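Local coordinates for protein neurotoxin (Clostridium botulinum, PDB 2QN0) that is the light chain of botulinum neurotoxin C1, a zinc protease that probably cleaves two kinds of SNARE protein, at residues T24-K35 with I46-P56; S195-S203 with T381-D389. All coordinates share one frame; numbering follows the deposited sequence.

Contact 1 (T24-K35 with I46-P56); sequences THLNTLANEPEK and IPDRFSRNSNP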
loop_
_atom_site.group_PDB
_atom_site.type_symbol
_atom_site.label_atom_id
_atom_site.label_comp_id
_atom_site.label_asym_id
_atom_site.label_seq_id
_atom_site.Cartn_x
_atom_site.Cartn_y
_atom_site.Cartn_z
ATOM N N THR A 24 -7.820 -14.271 7.569
ATOM C CA THR A 24 -7.725 -12.908 8.087
ATOM C C THR A 24 -8.984 -12.452 8.810
ATOM O O THR A 24 -8.962 -11.446 9.521
ATOM C CB THR A 24 -7.468 -11.910 6.950
ATOM O OG1 THR A 24 -8.602 -11.894 6.075
ATOM C CG2 THR A 24 -6.236 -12.307 6.156
ATOM N N HIS A 25 -10.075 -13.187 8.621
ATOM C CA HIS A 25 -11.354 -12.844 9.234
ATOM C C HIS A 25 -11.827 -11.488 8.727
ATOM O O HIS A 25 -12.559 -10.780 9.419
ATOM C CB HIS A 25 -11.227 -12.808 10.760
ATOM C CG HIS A 25 -10.875 -14.129 11.366
ATOM N ND1 HIS A 25 -11.698 -15.231 11.274
ATOM C CD2 HIS A 25 -9.779 -14.534 12.049
ATOM C CE1 HIS A 25 -11.123 -16.257 11.874
ATOM N NE2 HIS A 25 -9.958 -15.861 12.353
ATOM N N LEU A 26 -11.413 -11.131 7.515
ATOM C CA LEU A 26 -11.794 -9.849 6.930
ATOM C C LEU A 26 -12.286 -9.925 5.489
ATOM O O LEU A 26 -12.977 -9.020 5.023
ATOM C CB LEU A 26 -10.617 -8.873 6.999
ATOM C CG LEU A 26 -10.229 -8.362 8.391
ATOM C CD1 LEU A 26 -8.882 -7.667 8.326
ATOM C CD2 LEU A 26 -11.305 -7.411 8.907
ATOM N N ASN A 27 -11.939 -10.996 4.780
ATOM C CA ASN A 27 -12.349 -11.127 3.382
ATOM C C ASN A 27 -13.712 -11.803 3.254
ATOM O O ASN A 27 -13.825 -13.024 3.383
ATOM C CB ASN A 27 -11.299 -11.925 2.598
ATOM C CG ASN A 27 -11.492 -11.823 1.097
ATOM O OD1 ASN A 27 -12.476 -11.254 0.622
ATOM N ND2 ASN A 27 -10.551 -12.383 0.338
ATOM N N THR A 28 -14.745 -11.007 2.989
ATOM C CA THR A 28 -16.100 -11.542 2.861
ATOM C C THR A 28 -16.264 -12.456 1.650
ATOM O O THR A 28 -17.271 -13.150 1.520
ATOM C CB THR A 28 -17.148 -10.411 2.771
ATOM O OG1 THR A 28 -16.931 -9.644 1.580
ATOM C CG2 THR A 28 -17.049 -9.500 3.982
ATOM N N LEU A 29 -15.278 -12.453 0.762
ATOM C CA LEU A 29 -15.318 -13.300 -0.427
ATOM C C LEU A 29 -14.738 -14.683 -0.140
ATOM O O LEU A 29 -14.945 -15.624 -0.911
ATOM C CB LEU A 29 -14.523 -12.654 -1.564
ATOM C CG LEU A 29 -15.141 -11.459 -2.293
ATOM C CD1 LEU A 29 -14.083 -10.770 -3.142
ATOM C CD2 LEU A 29 -16.292 -11.934 -3.166
ATOM N N ALA A 30 -14.016 -14.808 0.967
ATOM C CA ALA A 30 -13.384 -16.077 1.319
ATOM C C ALA A 30 -14.197 -16.922 2.290
ATOM O O ALA A 30 -14.583 -16.457 3.362
ATOM C CB ALA A 30 -11.996 -15.820 1.891
ATOM N N ASN A 31 -14.449 -18.171 1.906
ATOM C CA ASN A 31 -15.206 -19.092 2.745
ATOM C C ASN A 31 -14.273 -20.100 3.410
ATOM O O ASN A 31 -14.679 -20.836 4.308
ATOM C CB ASN A 31 -16.262 -19.825 1.913
ATOM C CG ASN A 31 -17.269 -18.879 1.286
ATOM O OD1 ASN A 31 -16.929 -18.080 0.412
ATOM N ND2 ASN A 31 -18.515 -18.957 1.737
ATOM N N GLU A 32 -13.024 -20.132 2.954
ATOM C CA GLU A 32 -12.018 -21.027 3.517
ATOM C C GLU A 32 -10.676 -20.295 3.553
ATOM O O GLU A 32 -10.530 -19.230 2.955
ATOM C CB GLU A 32 -11.904 -22.310 2.684
ATOM C CG GLU A 32 -11.508 -22.108 1.233
ATOM C CD GLU A 32 -11.293 -23.426 0.505
ATOM O OE1 GLU A 32 -12.206 -24.278 0.533
ATOM O OE2 GLU A 32 -10.214 -23.610 -0.095
ATOM N N PRO A 33 -9.684 -20.846 4.272
ATOM C CA PRO A 33 -8.367 -20.205 4.355
ATOM C C PRO A 33 -7.802 -19.859 2.980
ATOM O O PRO A 33 -8.043 -20.570 2.004
ATOM C CB PRO A 33 -7.530 -21.247 5.088
ATOM C CG PRO A 33 -8.531 -21.837 6.036
ATOM C CD PRO A 33 -9.740 -22.034 5.142
ATOM N N GLU A 34 -7.050 -18.763 2.914
ATOM C CA GLU A 34 -6.457 -18.307 1.661
ATOM C C GLU A 34 -4.953 -18.529 1.640
ATOM O O GLU A 34 -4.260 -18.222 2.610
ATOM C CB GLU A 34 -6.750 -16.817 1.458
ATOM C CG GLU A 34 -8.224 -16.486 1.336
ATOM C CD GLU A 34 -8.472 -14.987 1.268
ATOM O OE1 GLU A 34 -8.574 -14.344 2.334
ATOM O OE2 GLU A 34 -8.550 -14.454 0.147
ATOM N N LYS A 35 -4.444 -19.055 0.529
ATOM C CA LYS A 35 -3.013 -19.306 0.404
ATOM C C LYS A 35 -2.274 -17.969 0.337
ATOM O O LYS A 35 -2.640 -17.090 -0.443
ATOM C CB LYS A 35 -2.726 -20.140 -0.848
ATOM C CG LYS A 35 -1.326 -20.742 -0.878
ATOM C CD LYS A 35 -1.202 -21.782 -1.982
ATOM C CE LYS A 35 0.168 -22.445 -1.968
ATOM N NZ LYS A 35 0.259 -23.511 -3.006
ATOM N N ILE A 46 -1.611 -12.205 -0.766
ATOM C CA ILE A 46 -2.670 -13.200 -0.928
ATOM C C ILE A 46 -3.278 -12.791 -2.266
ATOM O O ILE A 46 -4.021 -11.811 -2.344
ATOM C CB ILE A 46 -3.734 -13.103 0.178
ATOM C CG1 ILE A 46 -3.091 -13.358 1.544
ATOM C CG2 ILE A 46 -4.840 -14.130 -0.077
ATOM C CD1 ILE A 46 -4.056 -13.226 2.714
ATOM N N PRO A 47 -2.948 -13.527 -3.341
ATOM C CA PRO A 47 -3.420 -13.274 -4.708
ATOM C C PRO A 47 -4.900 -13.542 -4.972
ATOM O O PRO A 47 -5.244 -14.153 -5.983
ATOM C CB PRO A 47 -2.529 -14.187 -5.566
ATOM C CG PRO A 47 -1.429 -14.648 -4.641
ATOM C CD PRO A 47 -2.101 -14.729 -3.309
ATOM N N ASP A 48 -5.770 -13.082 -4.077
ATOM C CA ASP A 48 -7.213 -13.286 -4.227
ATOM C C ASP A 48 -7.960 -11.956 -4.278
ATOM O O ASP A 48 -7.440 -10.925 -3.849
ATOM C CB ASP A 48 -7.793 -14.055 -3.035
ATOM C CG ASP A 48 -7.167 -15.413 -2.828
ATOM O OD1 ASP A 48 -6.439 -15.899 -3.719
ATOM O OD2 ASP A 48 -7.427 -15.998 -1.755
ATOM N N ARG A 49 -9.188 -11.984 -4.790
ATOM C CA ARG A 49 -10.012 -10.781 -4.810
ATOM C C ARG A 49 -10.377 -10.579 -3.338
ATOM O O ARG A 49 -10.473 -11.550 -2.582
ATOM C CB ARG A 49 -11.271 -10.987 -5.665
ATOM C CG ARG A 49 -10.987 -11.149 -7.156
ATOM C CD ARG A 49 -10.328 -9.897 -7.745
ATOM N NE ARG A 49 -11.258 -8.770 -7.842
ATOM C CZ ARG A 49 -12.176 -8.637 -8.796
ATOM N NH1 ARG A 49 -12.289 -9.560 -9.744
ATOM N NH2 ARG A 49 -12.983 -7.580 -8.806
ATOM N N PHE A 50 -10.580 -9.327 -2.935
ATOM C CA PHE A 50 -10.873 -8.997 -1.541
ATOM C C PHE A 50 -12.099 -8.094 -1.413
ATOM O O PHE A 50 -12.310 -7.206 -2.233
ATOM C CB PHE A 50 -9.647 -8.284 -0.942
ATOM C CG PHE A 50 -9.777 -7.932 0.521
ATOM C CD1 PHE A 50 -9.537 -8.884 1.508
ATOM C CD2 PHE A 50 -10.095 -6.633 0.909
ATOM C CE1 PHE A 50 -9.607 -8.549 2.862
ATOM C CE2 PHE A 50 -10.168 -6.286 2.264
ATOM C CZ PHE A 50 -9.923 -7.247 3.241
ATOM N N SER A 51 -12.904 -8.322 -0.383
ATOM C CA SER A 51 -14.079 -7.490 -0.163
ATOM C C SER A 51 -14.404 -7.353 1.313
ATOM O O SER A 51 -14.089 -8.233 2.118
ATOM C CB SER A 51 -15.297 -8.052 -0.897
ATOM O OG SER A 51 -16.436 -7.235 -0.664
ATOM N N ARG A 52 -15.026 -6.231 1.662
ATOM C CA ARG A 52 -15.425 -5.956 3.034
ATOM C C ARG A 52 -16.945 -5.848 3.116
ATOM O O ARG A 52 -17.503 -5.643 4.192
ATOM C CB ARG A 52 -14.786 -4.651 3.519
ATOM C CG ARG A 52 -13.276 -4.741 3.717
ATOM C CD ARG A 52 -12.954 -5.718 4.836
ATOM N NE ARG A 52 -13.581 -5.296 6.083
ATOM C CZ ARG A 52 -14.347 -6.075 6.838
ATOM N NH1 ARG A 52 -14.586 -7.330 6.479
ATOM N NH2 ARG A 52 -14.883 -5.595 7.950
ATOM N N ASN A 53 -17.608 -5.995 1.973
ATOM C CA ASN A 53 -19.067 -5.911 1.924
ATOM C C ASN A 53 -19.736 -7.261 2.161
ATOM O O ASN A 53 -19.304 -8.282 1.624
ATOM C CB ASN A 53 -19.525 -5.366 0.568
ATOM C CG ASN A 53 -19.056 -3.950 0.317
ATOM O OD1 ASN A 53 -19.295 -3.051 1.125
ATOM N ND2 ASN A 53 -18.389 -3.740 -0.812
ATOM N N SER A 54 -20.794 -7.266 2.967
ATOM C CA SER A 54 -21.524 -8.498 3.237
ATOM C C SER A 54 -22.206 -8.908 1.932
ATOM O O SER A 54 -22.583 -8.050 1.134
ATOM C CB SER A 54 -22.567 -8.267 4.333
ATOM O OG SER A 54 -23.453 -7.219 3.979
ATOM N N ASN A 55 -22.357 -10.211 1.712
ATOM C CA ASN A 55 -22.979 -10.703 0.483
ATOM C C ASN A 55 -22.328 -9.994 -0.704
ATOM O O ASN A 55 -23.012 -9.385 -1.528
ATOM C CB ASN A 55 -24.482 -10.407 0.489
ATOM C CG ASN A 55 -25.176 -10.929 1.729
ATOM O OD1 ASN A 55 -25.156 -12.127 2.009
ATOM N ND2 ASN A 55 -25.797 -10.028 2.480
ATOM N N PRO A 56 -20.993 -10.072 -0.809
ATOM C CA PRO A 56 -20.261 -9.425 -1.900
ATOM C C PRO A 56 -20.625 -9.887 -3.310
ATOM O O PRO A 56 -21.012 -11.036 -3.530
ATOM C CB PRO A 56 -18.804 -9.718 -1.553
ATOM C CG PRO A 56 -18.889 -11.060 -0.909
ATOM C CD PRO A 56 -20.083 -10.896 0.009
HETATM O O HOH W 1 -4.711 -17.700 -2.479
#

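Contact 2 (S195-S203 with T381-D389); sequences SPRFMLTYS and TPVTANILD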
loop_
_atom_site.group_PDB
_atom_site.type_symbol
_atom_site.label_atom_id
_atom_site.label_comp_id
_atom_site.label_asym_id
_atom_site.label_seq_id
_atom_site.Cartn_x
_atom_site.Cartn_y
_atom_site.Cartn_z
ATOM N N SER A 195 -4.230 -4.127 -8.380
ATOM C CA SER A 195 -3.789 -4.874 -9.553
ATOM C C SER A 195 -3.053 -3.838 -10.391
ATOM O O SER A 195 -3.649 -3.166 -11.229
ATOM C CB SER A 195 -4.945 -5.454 -10.356
ATOM O OG SER A 195 -4.408 -6.219 -11.428
ATOM N N PRO A 196 -1.740 -3.694 -10.165
ATOM C CA PRO A 196 -0.902 -2.730 -10.883
ATOM C C PRO A 196 -0.901 -2.795 -12.406
ATOM O O PRO A 196 -0.626 -1.783 -13.050
ATOM C CB PRO A 196 0.488 -2.973 -10.297
ATOM C CG PRO A 196 0.198 -3.455 -8.910
ATOM C CD PRO A 196 -0.953 -4.405 -9.141
ATOM N N ARG A 197 -1.204 -3.954 -12.995
ATOM C CA ARG A 197 -1.181 -4.025 -14.457
ATOM C C ARG A 197 -2.319 -3.251 -15.113
ATOM O O ARG A 197 -2.310 -3.040 -16.323
ATOM C CB ARG A 197 -1.165 -5.480 -14.959
ATOM C CG ARG A 197 -2.491 -6.204 -15.024
ATOM C CD ARG A 197 -2.303 -7.514 -15.802
ATOM N NE ARG A 197 -3.487 -8.371 -15.792
ATOM C CZ ARG A 197 -4.566 -8.177 -16.544
ATOM N NH1 ARG A 197 -4.623 -7.152 -17.379
ATOM N NH2 ARG A 197 -5.594 -9.012 -16.457
ATOM N N PHE A 198 -3.305 -2.837 -14.322
ATOM C CA PHE A 198 -4.406 -2.030 -14.852
ATOM C C PHE A 198 -3.934 -0.601 -14.613
ATOM O O PHE A 198 -4.052 -0.073 -13.505
ATOM C CB PHE A 198 -5.700 -2.326 -14.095
ATOM C CG PHE A 198 -6.345 -3.623 -14.497
ATOM C CD1 PHE A 198 -7.303 -3.655 -15.505
ATOM C CD2 PHE A 198 -5.967 -4.819 -13.895
ATOM C CE1 PHE A 198 -7.876 -4.862 -15.910
ATOM C CE2 PHE A 198 -6.533 -6.031 -14.294
ATOM C CZ PHE A 198 -7.489 -6.049 -15.304
ATOM N N MET A 199 -3.394 0.013 -15.661
ATOM C CA MET A 199 -2.821 1.350 -15.562
ATOM C C MET A 199 -3.678 2.545 -15.949
ATOM O O MET A 199 -4.331 2.563 -16.990
ATOM C CB MET A 199 -1.531 1.401 -16.380
ATOM C CG MET A 199 -0.512 0.345 -15.994
ATOM S SD MET A 199 0.767 0.179 -17.247
ATOM C CE MET A 199 0.031 -1.093 -18.301
ATOM N N LEU A 200 -3.634 3.559 -15.093
ATOM C CA LEU A 200 -4.350 4.806 -15.303
ATOM C C LEU A 200 -3.604 5.566 -16.402
ATOM O O LEU A 200 -2.375 5.490 -16.486
ATOM C CB LEU A 200 -4.350 5.589 -13.982
ATOM C CG LEU A 200 -4.828 7.035 -13.845
ATOM C CD1 LEU A 200 -5.207 7.294 -12.384
ATOM C CD2 LEU A 200 -3.733 7.994 -14.293
ATOM N N THR A 201 -4.340 6.273 -17.258
ATOM C CA THR A 201 -3.723 7.042 -18.338
ATOM C C THR A 201 -3.991 8.534 -18.155
ATOM O O THR A 201 -5.021 8.923 -17.602
ATOM C CB THR A 201 -4.241 6.588 -19.719
ATOM O OG1 THR A 201 -5.671 6.660 -19.745
ATOM C CG2 THR A 201 -3.805 5.148 -19.999
ATOM N N TYR A 202 -3.069 9.361 -18.636
ATOM C CA TYR A 202 -3.168 10.812 -18.476
ATOM C C TYR A 202 -2.362 11.547 -19.545
ATOM O O TYR A 202 -1.565 10.935 -20.259
ATOM C CB TYR A 202 -2.606 11.179 -17.101
ATOM C CG TYR A 202 -1.207 10.624 -16.923
ATOM C CD1 TYR A 202 -0.089 11.331 -17.375
ATOM C CD2 TYR A 202 -1.012 9.330 -16.439
ATOM C CE1 TYR A 202 1.180 10.760 -17.365
ATOM C CE2 TYR A 202 0.258 8.748 -16.426
ATOM C CZ TYR A 202 1.345 9.466 -16.896
ATOM O OH TYR A 202 2.590 8.878 -16.942
ATOM N N SER A 203 -2.568 12.861 -19.641
ATOM C CA SER A 203 -1.832 13.697 -20.587
ATOM C C SER A 203 -1.176 14.864 -19.841
ATOM O O SER A 203 -0.225 15.472 -20.335
ATOM C CB SER A 203 -2.756 14.228 -21.692
ATOM O OG SER A 203 -3.817 15.006 -21.169
ATOM N N THR A 381 -8.932 6.279 -21.010
ATOM C CA THR A 381 -9.203 4.852 -20.907
ATOM C C THR A 381 -7.977 4.133 -20.360
ATOM O O THR A 381 -6.865 4.335 -20.841
ATOM C CB THR A 381 -9.569 4.239 -22.275
ATOM O OG1 THR A 381 -10.657 4.972 -22.848
ATOM C CG2 THR A 381 -9.993 2.787 -22.105
ATOM N N PRO A 382 -8.164 3.296 -19.330
ATOM C CA PRO A 382 -7.056 2.551 -18.728
ATOM C C PRO A 382 -6.462 1.562 -19.726
ATOM O O PRO A 382 -7.156 1.092 -20.630
ATOM C CB PRO A 382 -7.720 1.828 -17.553
ATOM C CG PRO A 382 -8.899 2.690 -17.227
ATOM C CD PRO A 382 -9.414 3.058 -18.589
ATOM N N VAL A 383 -5.181 1.257 -19.562
ATOM C CA VAL A 383 -4.512 0.304 -20.439
ATOM C C VAL A 383 -3.844 -0.771 -19.597
ATOM O O VAL A 383 -3.711 -0.633 -18.381
ATOM C CB VAL A 383 -3.425 0.984 -21.317
ATOM C CG1 VAL A 383 -4.072 1.983 -22.270
ATOM C CG2 VAL A 383 -2.389 1.677 -20.441
ATOM N N THR A 384 -3.451 -1.861 -20.242
ATOM C CA THR A 384 -2.763 -2.930 -19.542
ATOM C C THR A 384 -1.694 -3.479 -20.476
ATOM O O THR A 384 -1.578 -3.043 -21.623
ATOM C CB THR A 384 -3.731 -4.053 -19.103
ATOM O OG1 THR A 384 -3.038 -4.961 -18.237
ATOM C CG2 THR A 384 -4.269 -4.819 -20.308
ATOM N N ALA A 385 -0.899 -4.415 -19.978
ATOM C CA ALA A 385 0.168 -4.997 -20.773
ATOM C C ALA A 385 0.658 -6.265 -20.096
ATOM O O ALA A 385 0.327 -6.523 -18.939
ATOM C CB ALA A 385 1.320 -4.001 -20.909
ATOM N N ASN A 386 1.438 -7.057 -20.823
ATOM C CA ASN A 386 1.987 -8.291 -20.274
ATOM C C ASN A 386 3.313 -7.911 -19.637
ATOM O O ASN A 386 4.380 -8.094 -20.229
ATOM C CB ASN A 386 2.201 -9.313 -21.391
ATOM C CG ASN A 386 0.959 -9.511 -22.234
ATOM O OD1 ASN A 386 -0.143 -9.671 -21.708
ATOM N ND2 ASN A 386 1.131 -9.506 -23.552
ATOM N N ILE A 387 3.240 -7.369 -18.424
ATOM C CA ILE A 387 4.434 -6.918 -17.726
ATOM C C ILE A 387 5.411 -8.006 -17.297
ATOM O O ILE A 387 6.522 -7.700 -16.866
ATOM C CB ILE A 387 4.067 -6.049 -16.499
ATOM C CG1 ILE A 387 3.193 -6.839 -15.526
ATOM C CG2 ILE A 387 3.324 -4.795 -16.962
ATOM C CD1 ILE A 387 2.893 -6.080 -14.245
ATOM N N LEU A 388 5.015 -9.270 -17.414
ATOM C CA LEU A 388 5.925 -10.357 -17.050
ATOM C C LEU A 388 6.889 -10.631 -18.207
ATOM O O LEU A 388 7.931 -11.265 -18.026
ATOM C CB LEU A 388 5.145 -11.629 -16.701
ATOM C CG LEU A 388 4.335 -11.593 -15.399
ATOM C CD1 LEU A 388 3.672 -12.943 -15.158
ATOM C CD2 LEU A 388 5.256 -11.249 -14.238
ATOM N N ASP A 389 6.539 -10.140 -19.392
ATOM C CA ASP A 389 7.363 -10.316 -20.592
ATOM C C ASP A 389 8.472 -9.266 -20.585
ATOM O O ASP A 389 8.199 -8.078 -20.746
ATOM C CB ASP A 389 6.493 -10.135 -21.841
ATOM C CG ASP A 389 7.232 -10.457 -23.133
ATOM O OD1 ASP A 389 8.478 -10.356 -23.171
ATOM O OD2 ASP A 389 6.552 -10.794 -24.125
#

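Contact 1 (T24-K35 with I46-P56)
Two stretches of backbone come closest where N27 and S51 face each other, CA to CA 5.4 Å, and the amide of T28 donates to the carbonyl of S51 (N to O 3.0 Å). The side chain of N27 works along this line. Its CG is anti to the backbone N (chi1 -167°), which brings CG of its amide to 3.6 Å from F50 CD1, an oblique approach with the two planes 46° apart. From there ND2 meets the R49 carbonyl O at 3.0 Å, in the carbonyl plane on a lone pair, and also donates to E34 OE2. OD1 accepts S51 N and L29 N from opposite faces of the amide, so three backbone positions and a carboxylate fix its rotation. The L29 bond makes an Asx turn at the start of the type I turn N27-A30. That turn lies in the connection between strands 19-23 and 34-38, neighbours in the mixed sheet, and the contact packs it on the loop leaving strand 43-46. Within the turn, T28 OG1 donates to N53 O at 2.7 Å, from above the carbonyl plane, while the L29 side chain runs counter to the P56 ring, L29 CD2 to P56 CG 3.5 Å. R52, bent at chi2 and chi3, returns NH1 to L26 O at 2.8 Å and sets one guanidinium face under L26 CD2. At the strand end, E34 OE2 and D48 OD2 are 2.7 Å apart, close enough that one of the two acids probably carries a proton; D48 OD1 has a salt bridge to K83 and takes a bond from a water that also donates to K35 O.

Contact 2 (S195-S203 with T381-D389)
The guanidinium of R197 has the F198 ring on one face, CE2 lying 3.6 Å above the plane over its centre, and T384 at its edge; the F198 ring in turn has S195 O at its edge, in the ring plane. T384 OG1 lies exactly in the guanidinium plane and accepts from R197 NH1 at 2.8 Å, with an angle of 150° at the hydrogen. The same hydroxyl donates to R197 O at 2.8 Å, from well above the carbonyl plane, so one threonine oxygen joins the two ends of a single arginine. An extended chain from CG to NE carries the guanidinium alongside T384, both side chains pointing the same way. Two residues on from R197, M199 pairs with V383 in a single antiparallel hydrogen-bonded bridge: M199 N reaches V383 O at 2.8 Å, nearly along the C=O axis, and V383 N returns to M199 O at 3.0 Å. M199 bends at chi3 (-90°), which brings CE over the opposing backbone, 3.6 Å from T384 CA and near A385 CB. Farther along, T201 OG1 donates to T381 O at 2.8 Å, again from above the carbonyl plane, and its CG2 packs obliquely on V383 CG2 at 3.8 Å. The amide N of A385 is buried by the contact without a partner in the model. Each short strand also pairs elsewhere, 201-202 with 219-220 and 383-384 with 422-423, so the bridge links two small antiparallel sheets. M199 and V383 both touch C220, M199 reaches P223 at the start of helix 223-238, and P196 and I387 rest on helix 80-97.

From the N terminus, the chain runs through strand 19-23 into the turn of contact 1, returns along 34-38, reverses into 43-46, and closes that contact in the loop that follows, with only ten residues between its segments. Contact 1 is thus local, tying a strand connection to the loop before helix 80-97. Contact 2 opens much later and closes across 177 residues that include the zinc ligands H229, H233 and E269, joining the segment after strand 190-193 to the late strand 383-384. The two contacts are in series, neither nesting nor crossing. The centres of contacts 1 and 2 lie about 25 Å apart, and the nearest atoms of contacts 1 and 2 about 7 Å apart. Helix 80-97 borders both.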